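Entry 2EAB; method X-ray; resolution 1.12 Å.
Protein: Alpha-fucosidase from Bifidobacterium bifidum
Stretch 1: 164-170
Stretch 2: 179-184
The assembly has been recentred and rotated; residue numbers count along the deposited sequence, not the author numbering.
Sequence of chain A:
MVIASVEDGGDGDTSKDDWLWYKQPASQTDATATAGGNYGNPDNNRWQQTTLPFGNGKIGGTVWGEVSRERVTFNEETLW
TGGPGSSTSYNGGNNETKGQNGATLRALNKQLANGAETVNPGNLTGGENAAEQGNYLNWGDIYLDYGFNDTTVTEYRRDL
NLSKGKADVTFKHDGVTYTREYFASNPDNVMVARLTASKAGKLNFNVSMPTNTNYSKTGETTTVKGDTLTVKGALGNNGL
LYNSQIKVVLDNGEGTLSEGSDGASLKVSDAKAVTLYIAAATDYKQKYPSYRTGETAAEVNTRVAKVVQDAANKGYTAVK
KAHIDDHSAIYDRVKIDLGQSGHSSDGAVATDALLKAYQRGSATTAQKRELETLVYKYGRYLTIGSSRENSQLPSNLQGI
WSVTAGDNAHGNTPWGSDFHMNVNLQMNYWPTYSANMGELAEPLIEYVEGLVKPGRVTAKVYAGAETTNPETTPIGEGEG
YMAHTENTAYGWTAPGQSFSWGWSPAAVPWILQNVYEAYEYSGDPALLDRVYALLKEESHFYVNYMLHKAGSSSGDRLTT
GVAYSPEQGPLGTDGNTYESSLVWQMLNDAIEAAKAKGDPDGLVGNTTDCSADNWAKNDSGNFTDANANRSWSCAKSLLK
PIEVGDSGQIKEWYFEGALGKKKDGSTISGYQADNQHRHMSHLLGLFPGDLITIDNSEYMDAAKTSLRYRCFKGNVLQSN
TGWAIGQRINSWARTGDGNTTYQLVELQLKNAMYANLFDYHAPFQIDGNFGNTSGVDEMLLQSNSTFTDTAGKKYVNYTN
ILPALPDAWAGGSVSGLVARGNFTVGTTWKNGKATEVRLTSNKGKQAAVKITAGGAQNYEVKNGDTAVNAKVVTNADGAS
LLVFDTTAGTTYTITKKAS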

ATOM      1  N   LYS A 164       3.209  16.797 -13.227  1.00 10.83           N
ATOM      2  CA  LYS A 164       2.590  18.005 -12.691  1.00 11.29           C
ATOM      3  C   LYS A 164       1.370  17.714 -11.815  1.00 10.81           C
ATOM      4  O   LYS A 164       0.820  18.619 -11.193  1.00 11.27           O
ATOM      5  CB  LYS A 164       2.232  18.973 -13.826  1.00 11.11           C
ATOM      6  CG  LYS A 164       3.451  19.669 -14.429  1.00 12.24           C
ATOM      7  CD  LYS A 164       3.083  20.658 -15.528  1.00 12.33           C
ATOM      8  CE  LYS A 164       4.281  21.525 -15.920  1.00 14.76           C
ATOM      9  NZ  LYS A 164       5.468  20.732 -16.365  1.00 15.76           N
ATOM     10  N   GLY A 165       0.955  16.451 -11.764  1.00 10.66           N
ATOM     11  CA  GLY A 165      -0.181  16.045 -10.942  1.00 10.32           C
ATOM     12  C   GLY A 165      -1.495  16.671 -11.365  1.00 10.20           C
ATOM     13  O   GLY A 165      -2.233  17.201 -10.535  1.00 10.45           O
ATOM     14  N   LYS A 166      -1.791  16.607 -12.656  1.00 10.00           N
ATOM     15  CA  LYS A 166      -3.048  17.139 -13.161  1.00 10.14           C
ATOM     16  C   LYS A 166      -3.539  16.358 -14.369  1.00  9.89           C
ATOM     17  O   LYS A 166      -2.749  15.736 -15.087  1.00  9.94           O
ATOM     18  CB  LYS A 166      -2.916  18.632 -13.487  1.00 10.35           C
ATOM     19  CG  LYS A 166      -2.006  18.956 -14.666  1.00 10.83           C
ATOM     20  CD  LYS A 166      -1.586  20.420 -14.648  1.00 11.11           C
ATOM     21  CE  LYS A 166      -1.014  20.860 -15.985  1.00 11.93           C
ATOM     22  NZ  LYS A 166      -2.096  21.142 -16.975  1.00 12.70           N
ATOM     23  N   ALA A 167      -4.854  16.381 -14.564  1.00  9.96           N
ATOM     24  CA  ALA A 167      -5.494  15.755 -15.712  1.00 10.20           C
ATOM     25  C   ALA A 167      -5.965  16.838 -16.674  1.00 10.49           C
ATOM     26  O   ALA A 167      -6.436  17.892 -16.246  1.00 10.85           O
ATOM     27  CB  ALA A 167      -6.667  14.892 -15.266  1.00 10.07           C
ATOM     28  N   ASP A 168      -5.829  16.566 -17.968  1.00 10.63           N
ATOM     29  CA  ASP A 168      -6.176  17.532 -19.005  1.00 11.05           C
ATOM     30  C   ASP A 168      -7.132  16.921 -20.024  1.00 10.78           C
ATOM     31  O   ASP A 168      -7.094  15.715 -20.277  1.00 10.30           O
ATOM     32  CB  ASP A 168      -4.914  18.026 -19.719  1.00 11.94           C
ATOM     33  CG  ASP A 168      -3.812  18.451 -18.756  1.00 14.00           C
ATOM     34  OD1 ASP A 168      -3.968  19.481 -18.078  1.00 15.36           O
ATOM     35  OD2 ASP A 168      -2.774  17.760 -18.690  1.00 16.81           O
ATOM     36  N   VAL A 169      -7.994  17.765 -20.591  1.00 10.84           N
ATOM     37  CA  VAL A 169      -8.842  17.386 -21.725  1.00 11.02           C
ATOM     38  C   VAL A 169      -8.849  18.539 -22.722  1.00 11.20           C
ATOM     39  O   VAL A 169      -8.915  19.703 -22.329  1.00 11.42           O
ATOM     40  CB  VAL A 169     -10.312  17.069 -21.309  1.00 11.01           C
ATOM     41  CG1 VAL A 169     -11.128  16.583 -22.509  1.00 11.62           C
ATOM     42  CG2 VAL A 169     -10.376  16.040 -20.177  1.00 10.70           C
ATOM     43  N   THR A 170      -8.753  18.205 -24.005  1.00 11.48           N
ATOM     44  CA  THR A 170      -8.875  19.196 -25.071  1.00 12.14           C
ATOM     45  C   THR A 170      -9.557  18.588 -26.290  1.00 12.36           C
ATOM     46  O   THR A 170      -9.402  17.404 -26.572  1.00 12.43           O
ATOM     47  CB  THR A 170      -7.505  19.835 -25.444  1.00 12.28           C
ATOM     48  OG1 THR A 170      -7.712  20.905 -26.374  1.00 12.82           O
ATOM     49  CG2 THR A 170      -6.540  18.810 -26.051  1.00 13.21           C
ATOM     50  N   THR A 179     -10.984  23.416 -23.478  1.00 12.44           N
ATOM     51  CA  THR A 179     -10.005  22.744 -22.625  1.00 12.14           C
ATOM     52  C   THR A 179     -10.505  22.595 -21.196  1.00 11.78           C
ATOM     53  O   THR A 179     -11.296  23.412 -20.705  1.00 11.42           O
ATOM     54  CB  THR A 179      -8.621  23.448 -22.598  1.00 12.44           C
ATOM     55  OG1 THR A 179      -8.677  24.622 -21.784  1.00 13.62           O
ATOM     56  CG2 THR A 179      -8.149  23.809 -24.006  1.00 12.68           C
ATOM     57  N   ARG A 180     -10.025  21.541 -20.541  1.00 11.32           N
ATOM     58  CA  ARG A 180     -10.302  21.283 -19.138  1.00 11.28           C
ATOM     59  C   ARG A 180      -9.024  20.837 -18.459  1.00 10.78           C
ATOM     60  O   ARG A 180      -8.224  20.103 -19.040  1.00 10.94           O
ATOM     61  CB  ARG A 180     -11.381  20.212 -18.980  1.00 11.40           C
ATOM     62  CG  ARG A 180     -12.651  20.509 -19.760  1.00 12.70           C
ATOM     63  CD  ARG A 180     -13.821  19.718 -19.236  1.00 14.49           C
ATOM     64  NE  ARG A 180     -13.924  18.424 -19.891  1.00 18.84           N
ATOM     65  CZ  ARG A 180     -14.761  18.148 -20.887  1.00 18.94           C
ATOM     66  NH1 ARG A 180     -15.589  19.072 -21.356  1.00 21.10           N
ATOM     67  NH2 ARG A 180     -14.772  16.939 -21.409  1.00 19.44           N
ATOM     68  N   GLU A 181      -8.844  21.303 -17.231  1.00 10.36           N
ATOM     69  CA  GLU A 181      -7.709  20.928 -16.410  1.00 10.36           C
ATOM     70  C   GLU A 181      -8.210  20.668 -15.001  1.00 10.09           C
ATOM     71  O   GLU A 181      -8.971  21.465 -14.454  1.00 10.52           O
ATOM     72  CB  GLU A 181      -6.671  22.046 -16.397  1.00 10.56           C
ATOM     73  CG  GLU A 181      -5.453  21.762 -15.543  1.00 11.60           C
ATOM     74  CD  GLU A 181      -4.670  23.018 -15.245  1.00 13.29           C
ATOM     75  OE1 GLU A 181      -5.154  23.845 -14.445  1.00 15.18           O
ATOM     76  OE2 GLU A 181      -3.566  23.176 -15.804  1.00 13.64           O
ATOM     77  N   TYR A 182      -7.778  19.550 -14.423  1.00  9.78           N
ATOM     78  CA  TYR A 182      -8.199  19.160 -13.084  1.00  9.30           C
ATOM     79  C   TYR A 182      -7.006  18.812 -12.212  1.00  9.14           C
ATOM     80  O   TYR A 182      -6.110  18.088 -12.638  1.00  9.14           O
ATOM     81  CB  TYR A 182      -9.099  17.930 -13.137  1.00  9.60           C
ATOM     82  CG  TYR A 182     -10.269  17.996 -14.082  1.00  9.87           C
ATOM     83  CD1 TYR A 182     -11.472  18.581 -13.686  1.00  9.83           C
ATOM     84  CD2 TYR A 182     -10.194  17.430 -15.352  1.00 10.43           C
ATOM     85  CE1 TYR A 182     -12.559  18.628 -14.542  1.00 10.33           C
ATOM     86  CE2 TYR A 182     -11.278  17.469 -16.214  1.00 10.68           C
ATOM     87  CZ  TYR A 182     -12.456  18.065 -15.794  1.00 10.41           C
ATOM     88  OH  TYR A 182     -13.546  18.099 -16.628  1.00 10.59           O
ATOM     89  N   PHE A 183      -7.010  19.309 -10.980  1.00  8.88           N
ATOM     90  CA  PHE A 183      -6.032  18.875  -9.984  1.00  9.10           C
ATOM     91  C   PHE A 183      -6.599  19.024  -8.583  1.00  9.17           C
ATOM     92  O   PHE A 183      -7.605  19.701  -8.382  1.00  9.27           O
ATOM     93  CB  PHE A 183      -4.675  19.591 -10.144  1.00  9.36           C
ATOM     94  CG  PHE A 183      -4.732  21.088  -9.982  1.00  9.66           C
ATOM     95  CD1 PHE A 183      -4.607  21.672  -8.727  1.00  9.92           C
ATOM     96  CD2 PHE A 183      -4.863  21.916 -11.093  1.00  9.78           C
ATOM     97  CE1 PHE A 183      -4.636  23.059  -8.574  1.00 11.03           C
ATOM     98  CE2 PHE A 183      -4.897  23.301 -10.950  1.00 11.12           C
ATOM     99  CZ  PHE A 183      -4.778  23.873  -9.695  1.00 10.61           C
ATOM    100  N   ALA A 184      -5.972  18.350  -7.625  1.00  8.77           N
ATOM    101  CA  ALA A 184      -6.352  18.475  -6.226  1.00  8.71           C
ATOM    102  C   ALA A 184      -5.117  18.859  -5.439  1.00  8.72           C
ATOM    103  O   ALA A 184      -4.159  18.085  -5.339  1.00  8.61           O
ATOM    104  CB  ALA A 184      -6.951  17.183  -5.703  1.00  9.03           C
TER
HETATM  105  O   HOH W   1      -3.926  16.504  -8.416  1.00 10.66           O

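Two neighbouring strands of an antiparallel sheet are held together first by their backbones, and their side chains then sort by alternation into two unlike faces. The pair formed by residues 166-170 and 179-184 of this bifidobacterial alpha-fucosidase illustrates the principle well. The strands run at 172° to one another and their axes approach to 4.6 Å; the two stretches bury 485 Å² between them, both sides summed.

Lys-164 lies before the strand and makes no contact with the partner. Gly-165 leads into it with phi/psi of 64/49°, a positive phi that by itself favours glycine. Here the direct ladder has not yet begun, and a water takes its place: water 1 donates to Gly-165 O at 2.8 Å and accepts from Ala-184 N at 2.9 Å, joining the two backbones where they do not bond directly. The same carbonyl, Gly-165 O, packs against Phe-183 CB at 3.4 Å, although the end of that aromatic side chain leads away from stretch 1.

Lys-166 opens the strand. Its CB points toward stretch 2 and lies 3.9 Å from Phe-183 CB, while the long aliphatic chain carries the ammonium on to a cluster of carboxylates. Lys-166 NZ forms a salt bridge across the strands with Glu-181 OE2 at 2.8 Å and a second within its own strand with Asp-168 OD1 at 2.7 Å. A buried lysine is thus paired with two carboxylates, one from each strand, and it is also bonded elsewhere in the structure.

At Ala-167 the ladder proper begins. Ala-167 N donates to Tyr-182 O at 2.9 Å, and Tyr-182 N returns a bond to Ala-167 O at 2.8 Å, both nearly straight. The small methyl accompanies a large ring on the same face, with Ala-167 CB 4.3 Å from Tyr-182 CD2.

Asp-168 sits opposite Glu-181 in a non-hydrogen-bonded pair, their CA atoms 4.5 Å apart. Backbone contact persists in a softer form, as Asp-168 CA approaches Arg-180 O at 3.3 Å in a CA-H...O contact. The two acids share a face, with Asp-168 OD1 only 4.4 Å from Glu-181 OE2; the ammonium of Lys-166, bound to both of these oxygens, offsets their like charge.

Val-169 has the largest area covered by the partner, and its branched side chain suits both the extended backbone and the buried setting. Val-169 N donates to Arg-180 O, and Arg-180 N to Val-169 O, each at 2.8 Å. On the face shared with Ala-167, Val-169 CG2 meets the edge of the tyrosine ring at Tyr-182 CE2, 4.3 Å away, and the closest approach to the arginine side chain is Val-169 CG1 to Arg-180 NH2, 3.8 Å.

Thr-170 closes the contact beside Thr-179. These beta-branched residues suit a strand, and at this partly exposed end their side chains meet through Thr-170 OG1 and Thr-179 CG2 at 3.8 Å, on the face that also carries Asp-168 and Glu-181.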